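Local atomic coordinates of 2-hydroxychromene-2-carboxylate isomerase (Pseudomonas putida, PDB entry 2IMD), a protein that catalyses the reversible glutathione-dependent isomerisation of 2-hydroxychromene-2-carboxylate to trans-o-hydroxybenzylidenepyruvate in bacterial naphthalene breakdown. Residues F5-L10 and Y34-L39; F9-S14 and F166-M171. All blocks are in the same frame, centred on the assembly; numbering follows the deposited sequence.

Contact 1: residues F5-L10 and Y34-L39; sequences FYFDFL and YNAIDL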
loop_
_atom_site.group_PDB
_atom_site.type_symbol
_atom_site.label_atom_id
_atom_site.label_comp_id
_atom_site.label_asym_id
_atom_site.label_seq_id
_atom_site.Cartn_x
_atom_site.Cartn_y
_atom_site.Cartn_z
ATOM N N PHE A 5 -10.301 4.925 -14.538
ATOM C CA PHE A 5 -9.978 3.752 -13.700
ATOM C C PHE A 5 -9.173 2.764 -14.528
ATOM O O PHE A 5 -9.648 2.343 -15.610
ATOM C CB PHE A 5 -11.285 3.145 -13.262
ATOM C CG PHE A 5 -11.176 1.850 -12.461
ATOM C CD1 PHE A 5 -10.120 1.592 -11.567
ATOM C CD2 PHE A 5 -12.216 0.884 -12.559
ATOM C CE1 PHE A 5 -10.096 0.369 -10.795
ATOM C CE2 PHE A 5 -12.179 -0.289 -11.810
ATOM C CZ PHE A 5 -11.102 -0.561 -10.954
ATOM N N TYR A 6 -7.980 2.420 -14.034
ATOM C CA TYR A 6 -7.075 1.463 -14.723
ATOM C C TYR A 6 -6.974 0.179 -13.918
ATOM O O TYR A 6 -6.570 0.208 -12.744
ATOM C CB TYR A 6 -5.660 2.034 -14.912
ATOM C CG TYR A 6 -5.701 3.221 -15.828
ATOM C CD1 TYR A 6 -6.096 4.495 -15.333
ATOM C CD2 TYR A 6 -5.429 3.081 -17.150
ATOM C CE1 TYR A 6 -6.190 5.601 -16.173
ATOM C CE2 TYR A 6 -5.528 4.200 -18.021
ATOM C CZ TYR A 6 -5.908 5.430 -17.500
ATOM O OH TYR A 6 -5.998 6.515 -18.386
ATOM N N PHE A 7 -7.280 -0.982 -14.508
ATOM C CA PHE A 7 -7.268 -2.205 -13.756
ATOM C C PHE A 7 -6.813 -3.359 -14.673
ATOM O O PHE A 7 -6.799 -3.193 -15.885
ATOM C CB PHE A 7 -8.654 -2.536 -13.250
ATOM C CG PHE A 7 -9.630 -2.757 -14.388
ATOM C CD1 PHE A 7 -10.284 -1.671 -14.993
ATOM C CD2 PHE A 7 -9.846 -4.049 -14.862
ATOM C CE1 PHE A 7 -11.169 -1.861 -16.064
ATOM C CE2 PHE A 7 -10.707 -4.271 -15.972
ATOM C CZ PHE A 7 -11.399 -3.152 -16.553
ATOM N N ASP A 8 -6.472 -4.505 -14.052
ATOM C CA ASP A 8 -6.160 -5.767 -14.734
ATOM C C ASP A 8 -6.940 -6.815 -13.943
ATOM O O ASP A 8 -6.897 -6.781 -12.715
ATOM C CB ASP A 8 -4.642 -6.014 -14.646
ATOM C CG ASP A 8 -4.189 -7.281 -15.426
ATOM O OD1 ASP A 8 -4.971 -8.277 -15.457
ATOM O OD2 ASP A 8 -3.024 -7.293 -15.903
ATOM N N PHE A 9 -7.704 -7.689 -14.595
ATOM C CA PHE A 9 -8.525 -8.646 -13.856
ATOM C C PHE A 9 -7.731 -9.609 -12.976
ATOM O O PHE A 9 -8.346 -10.304 -12.157
ATOM C CB PHE A 9 -9.371 -9.416 -14.852
ATOM C CG PHE A 9 -10.533 -8.612 -15.398
ATOM C CD1 PHE A 9 -11.520 -8.120 -14.549
ATOM C CD2 PHE A 9 -10.680 -8.423 -16.778
ATOM C CE1 PHE A 9 -12.634 -7.375 -15.080
ATOM C CE2 PHE A 9 -11.787 -7.682 -17.322
ATOM C CZ PHE A 9 -12.766 -7.179 -16.487
ATOM N N LEU A 10 -6.404 -9.705 -13.176
ATOM C CA LEU A 10 -5.589 -10.553 -12.277
ATOM C C LEU A 10 -5.414 -9.959 -10.890
ATOM O O LEU A 10 -4.873 -10.644 -9.994
ATOM C CB LEU A 10 -4.209 -10.880 -12.877
ATOM C CG LEU A 10 -3.185 -9.816 -13.150
ATOM C CD1 LEU A 10 -2.767 -9.159 -11.880
ATOM C CD2 LEU A 10 -1.930 -10.528 -13.728
ATOM N N TYR A 34 -13.479 3.281 -17.844
ATOM C CA TYR A 34 -12.738 2.037 -17.562
ATOM C C TYR A 34 -11.649 1.765 -18.546
ATOM O O TYR A 34 -11.817 1.967 -19.771
ATOM C CB TYR A 34 -13.684 0.843 -17.561
ATOM C CG TYR A 34 -14.754 0.884 -16.501
ATOM C CD1 TYR A 34 -15.992 1.533 -16.711
ATOM C CD2 TYR A 34 -14.572 0.213 -15.285
ATOM C CE1 TYR A 34 -16.993 1.530 -15.723
ATOM C CE2 TYR A 34 -15.580 0.226 -14.278
ATOM C CZ TYR A 34 -16.790 0.870 -14.517
ATOM O OH TYR A 34 -17.763 0.881 -13.558
ATOM N N ASN A 35 -10.534 1.236 -18.036
ATOM C CA ASN A 35 -9.378 0.924 -18.857
ATOM C C ASN A 35 -8.771 -0.409 -18.416
ATOM O O ASN A 35 -8.153 -0.441 -17.347
ATOM C CB ASN A 35 -8.317 2.047 -18.730
ATOM C CG ASN A 35 -8.844 3.374 -19.201
ATOM O OD1 ASN A 35 -8.919 3.638 -20.419
ATOM N ND2 ASN A 35 -9.258 4.214 -18.261
ATOM N N ALA A 36 -8.989 -1.520 -19.164
ATOM C CA ALA A 36 -8.342 -2.789 -18.846
ATOM C C ALA A 36 -6.939 -2.732 -19.464
ATOM O O ALA A 36 -6.776 -2.486 -20.680
ATOM C CB ALA A 36 -9.136 -3.939 -19.449
ATOM N N ILE A 37 -5.904 -2.965 -18.660
ATOM C CA ILE A 37 -4.520 -2.900 -19.160
ATOM C C ILE A 37 -3.683 -4.059 -18.639
ATOM O O ILE A 37 -4.073 -4.758 -17.691
ATOM C CB ILE A 37 -3.803 -1.560 -18.730
ATOM C CG1 ILE A 37 -3.760 -1.476 -17.186
ATOM C CG2 ILE A 37 -4.540 -0.313 -19.310
ATOM C CD1 ILE A 37 -2.900 -0.203 -16.663
ATOM N N ASP A 38 -2.530 -4.246 -19.266
ATOM C CA ASP A 38 -1.627 -5.348 -18.930
ATOM C C ASP A 38 -0.637 -4.929 -17.831
ATOM O O ASP A 38 0.367 -4.224 -18.099
ATOM C CB ASP A 38 -0.863 -5.796 -20.178
ATOM C CG ASP A 38 -0.091 -7.090 -19.982
ATOM O OD1 ASP A 38 0.214 -7.486 -18.850
ATOM O OD2 ASP A 38 0.359 -7.648 -21.021
ATOM N N LEU A 39 -0.928 -5.358 -16.596
ATOM C CA LEU A 39 -0.029 -4.999 -15.502
ATOM C C LEU A 39 1.421 -5.456 -15.789
ATOM O O LEU A 39 2.381 -4.760 -15.490
ATOM C CB LEU A 39 -0.536 -5.716 -14.250
ATOM C CG LEU A 39 -0.022 -5.248 -12.889
ATOM C CD1 LEU A 39 -0.045 -6.293 -11.763
ATOM C CD2 LEU A 39 0.808 -3.990 -12.662
HETATM O O HOH W 1 -8.999 6.827 -19.775
HETATM O O HOH W 2 -1.059 -8.885 -16.878
#
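Phe7 lays one face of its ring over Ala36, the residue paired with it across the two parallel strands of the thioredoxin-fold beta-alpha-beta unit. Ala36 CA sits 4.0 Å from the ring centroid, a CH-pi contact, and Phe7 CZ also meets the methyl. The torsion that sets CG between the backbone N and C of Phe7 (chi1 62°) swings the ring across to the neighbouring strand, where its CE1 edge meets Tyr34 CB. Next along this face, the Phe5 and Tyr34 rings touch CD2 to CD2 at 3.7 Å; helices 12-28 and 99-115 cover them.

On the other face Tyr6 and Asn35 point the same way, with amide stacked on ring and the planes 13° apart. The amide is doubly used: Asn35 ND2 donates to a water and, from above the carbonyl plane, to Phe5 O. The Tyr6 hydroxyl reaches Arg163. Between the strands, Phe7 N bonds to Asn35 O (3.0 Å) and Ile37 N to Phe7 O (2.9 Å).

Where the strands end, the Asp8 carboxylate takes over. Its OD1 closes an Asx turn with Leu10 N and also binds Ser86, while a water donates to both Asp8 OD2 and Asp38 OD1, spanning two carboxylates. Asp38 also forms a salt bridge with Arg41. Asp8 OD2 uses its anti lone pair to accept from Leu39 N at 2.9 Å, 166° at the hydrogen.

Contact 2: residues F9-S14 and F166-M171; sequences FLSPFS and FGVPTM. With GSH (glutathione), chain D.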
loop_
_atom_site.group_PDB
_atom_site.type_symbol
_atom_site.label_atom_id
_atom_site.label_comp_id
_atom_site.label_asym_id
_atom_site.label_seq_id
_atom_site.Cartn_x
_atom_site.Cartn_y
_atom_site.Cartn_z
ATOM N N PHE A 9 -7.704 -7.689 -14.595
ATOM C CA PHE A 9 -8.525 -8.646 -13.856
ATOM C C PHE A 9 -7.731 -9.609 -12.976
ATOM O O PHE A 9 -8.346 -10.304 -12.157
ATOM C CB PHE A 9 -9.371 -9.416 -14.852
ATOM C CG PHE A 9 -10.533 -8.612 -15.398
ATOM C CD1 PHE A 9 -11.520 -8.120 -14.549
ATOM C CD2 PHE A 9 -10.680 -8.423 -16.778
ATOM C CE1 PHE A 9 -12.634 -7.375 -15.080
ATOM C CE2 PHE A 9 -11.787 -7.682 -17.322
ATOM C CZ PHE A 9 -12.766 -7.179 -16.487
ATOM N N LEU A 10 -6.404 -9.705 -13.176
ATOM C CA LEU A 10 -5.589 -10.553 -12.277
ATOM C C LEU A 10 -5.414 -9.959 -10.890
ATOM O O LEU A 10 -4.873 -10.644 -9.994
ATOM C CB LEU A 10 -4.209 -10.880 -12.877
ATOM C CG LEU A 10 -3.185 -9.816 -13.150
ATOM C CD1 LEU A 10 -2.767 -9.159 -11.880
ATOM C CD2 LEU A 10 -1.930 -10.528 -13.728
ATOM N N SER A 11 -5.865 -8.713 -10.703
ATOM C CA SER A 11 -5.466 -7.960 -9.476
ATOM C C SER A 11 -6.627 -7.991 -8.435
ATOM O O SER A 11 -7.691 -7.359 -8.655
ATOM C CB SER A 11 -5.204 -6.502 -9.891
ATOM O OG SER A 11 -5.094 -5.687 -8.702
ATOM N N PRO A 12 -6.390 -8.573 -7.253
ATOM C CA PRO A 12 -7.460 -8.612 -6.255
ATOM C C PRO A 12 -7.655 -7.233 -5.650
ATOM O O PRO A 12 -8.784 -6.870 -5.197
ATOM C CB PRO A 12 -6.967 -9.618 -5.203
ATOM C CG PRO A 12 -5.373 -9.526 -5.338
ATOM C CD PRO A 12 -5.184 -9.329 -6.853
ATOM N N PHE A 13 -6.598 -6.414 -5.652
ATOM C CA PHE A 13 -6.831 -5.061 -5.096
ATOM C C PHE A 13 -7.702 -4.230 -6.072
ATOM O O PHE A 13 -8.433 -3.309 -5.654
ATOM C CB PHE A 13 -5.516 -4.346 -4.822
ATOM C CG PHE A 13 -4.813 -4.925 -3.623
ATOM C CD1 PHE A 13 -5.263 -4.590 -2.326
ATOM C CD2 PHE A 13 -3.743 -5.775 -3.771
ATOM C CE1 PHE A 13 -4.662 -5.145 -1.187
ATOM C CE2 PHE A 13 -3.097 -6.295 -2.636
ATOM C CZ PHE A 13 -3.546 -5.968 -1.347
ATOM N N SER A 14 -7.598 -4.529 -7.370
ATOM C CA SER A 14 -8.524 -3.968 -8.369
ATOM C C SER A 14 -9.967 -4.447 -8.219
ATOM O O SER A 14 -10.901 -3.696 -8.496
ATOM C CB SER A 14 -7.984 -4.247 -9.805
ATOM O OG SER A 14 -6.726 -3.613 -10.025
ATOM N N PHE A 166 1.912 2.866 -13.165
ATOM C CA PHE A 166 2.881 1.798 -12.933
ATOM C C PHE A 166 2.269 0.524 -12.298
ATOM O O PHE A 166 2.919 -0.514 -12.160
ATOM C CB PHE A 166 3.987 2.281 -11.997
ATOM C CG PHE A 166 3.462 2.684 -10.651
ATOM C CD1 PHE A 166 3.201 1.744 -9.644
ATOM C CD2 PHE A 166 3.220 4.040 -10.399
ATOM C CE1 PHE A 166 2.699 2.171 -8.385
ATOM C CE2 PHE A 166 2.706 4.436 -9.187
ATOM C CZ PHE A 166 2.411 3.526 -8.220
ATOM N N GLY A 167 1.016 0.631 -11.923
ATOM C CA GLY A 167 0.328 -0.489 -11.275
ATOM C C GLY A 167 -1.164 -0.370 -11.319
ATOM O O GLY A 167 -1.700 0.542 -11.947
ATOM N N VAL A 168 -1.822 -1.330 -10.648
ATOM C CA VAL A 168 -3.261 -1.277 -10.578
ATOM C C VAL A 168 -3.703 -1.651 -9.180
ATOM O O VAL A 168 -2.955 -2.375 -8.467
ATOM C CB VAL A 168 -3.907 -2.256 -11.603
ATOM C CG1 VAL A 168 -3.620 -1.741 -13.051
ATOM C CG2 VAL A 168 -3.421 -3.726 -11.401
ATOM N N PRO A 169 -4.903 -1.154 -8.762
ATOM C CA PRO A 169 -5.830 -0.233 -9.495
ATOM C C PRO A 169 -5.283 1.171 -9.410
ATOM O O PRO A 169 -4.680 1.544 -8.370
ATOM C CB PRO A 169 -7.135 -0.345 -8.693
ATOM C CG PRO A 169 -6.678 -0.627 -7.226
ATOM C CD PRO A 169 -5.368 -1.476 -7.403
ATOM N N THR A 170 -5.454 1.928 -10.492
ATOM C CA THR A 170 -5.031 3.350 -10.522
ATOM C C THR A 170 -6.239 4.184 -10.948
ATOM O O THR A 170 -7.016 3.760 -11.835
ATOM C CB THR A 170 -3.828 3.574 -11.415
ATOM O OG1 THR A 170 -2.722 2.796 -10.875
ATOM C CG2 THR A 170 -3.403 5.040 -11.373
HETATM N N MSE A 171 -6.396 5.349 -10.305
HETATM C CA MSE A 171 -7.561 6.200 -10.555
HETATM C C MSE A 171 -7.056 7.618 -10.757
HETATM O O MSE A 171 -6.127 8.038 -10.068
HETATM C CB MSE A 171 -8.526 6.190 -9.367
HETATM C CG MSE A 171 -9.386 5.008 -9.238
HETATM SE SE MSE A 171 -8.470 3.468 -8.406
HETATM C CE MSE A 171 -7.587 4.241 -6.876
HETATM N N1 GSH D . -1.819 -1.000 -1.008
HETATM C CA1 GSH D . -2.560 -1.336 -2.210
HETATM C C1 GSH D . -4.013 -1.393 -2.222
HETATM O O11 GSH D . -4.703 -1.479 -3.307
HETATM O O12 GSH D . -4.452 -1.580 -1.087
HETATM C CB1 GSH D . -1.749 -2.252 -3.135
HETATM C CG1 GSH D . -2.123 -2.429 -4.599
HETATM C CD1 GSH D . -1.215 -3.413 -5.303
HETATM O OE1 GSH D . -0.339 -4.109 -4.623
HETATM N N2 GSH D . -1.320 -3.566 -6.639
HETATM C CA2 GSH D . -0.484 -4.434 -7.438
HETATM C C2 GSH D . 0.496 -3.594 -8.202
HETATM O O2 GSH D . 0.049 -2.480 -8.896
HETATM C CB2 GSH D . -1.358 -5.325 -8.335
HETATM S SG2 GSH D . -2.583 -6.294 -7.367
HETATM N N3 GSH D . 1.785 -3.936 -8.186
HETATM C CA3 GSH D . 2.667 -3.001 -8.834
HETATM C C3 GSH D . 3.647 -2.443 -7.815
HETATM O O31 GSH D . 4.411 -1.520 -8.219
HETATM O O32 GSH D . 3.732 -2.895 -6.633
#
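Pro169 packs against the first turn of helix 12-28, and the peptide bond before it is cis: this is the cis-proline loop of the thioredoxin fold, facing the helix start that carries Ser11, a glutathione-binding residue and the probable nucleophile. Between the protein segments the contact is van der Waals. Pro169 CG lies 3.6 Å from Phe13 O, its CD touches Phe13 CB, and its CB rests on the Ser14 hydroxyl. Val168 brings CG2 to within 3.6 Å of Ser11 CB; with CG1 anti to the carbonyl carbon (chi1 -68°), CG2 falls between the backbone N and C and faces the serines, while CG1 packs on strand 2-7.

Of the polar contacts, the one joining the two serines lies within the helix start. Ser11 OG, swung anti to its own N (chi1 168°), and Ser14 OG are hydrogen-bonded at 3.0 Å, and either may donate. Ser14 OG also comes close to Pro169 N, which has no hydrogen to give. In the other segment Thr170 OG1 donates to Gly167 O from above the carbonyl plane, a bond that spans the cis-proline turn from one side of it to the other.

Glutathione lies across both segments, against Ser11, Phe13 and Val168. Val168 grips its cysteinyl unit with two antiparallel, strand-like bonds: Val168 N donates to O2 (2.8 Å), and N2 donates to Val168 O (2.7 Å). The gamma-glutamyl CB1 lies over the centre of the Phe13 ring, with SG2 at that ring's edge. Trp179, Asn181 and Asp182 add further bonds to glutathione, as do Lys59 and Arg183 of the second subunit, so the site is completed across the dimer. The cysteinyl sulfur, SG2, stands 2.9 Å from Ser11 OG.

In the fold
From the N terminus the chain runs up strand 2-7, turns through 8-11 and enters helix 12-28, which returns it to strand 31-36. Contact 1 closes this short beta-alpha-beta loop, laying 34-39 beside 5-10. Contact 2 closes a far longer one, bringing 166-171 back to 9-14 after the helical part of the chain has intervened. The two loops cross and do not nest: 9-14 opens the longer one, overlapping 5-10 at Phe9 and Leu10, before 34-39 closes the shorter. The two meet at strand 2-7, the neighbour of both 31-36 and 170-173: Tyr6 N probably bonds to Thr170 O, and Phe5 packs on Pro169, tying the glutathione loop to the sheet.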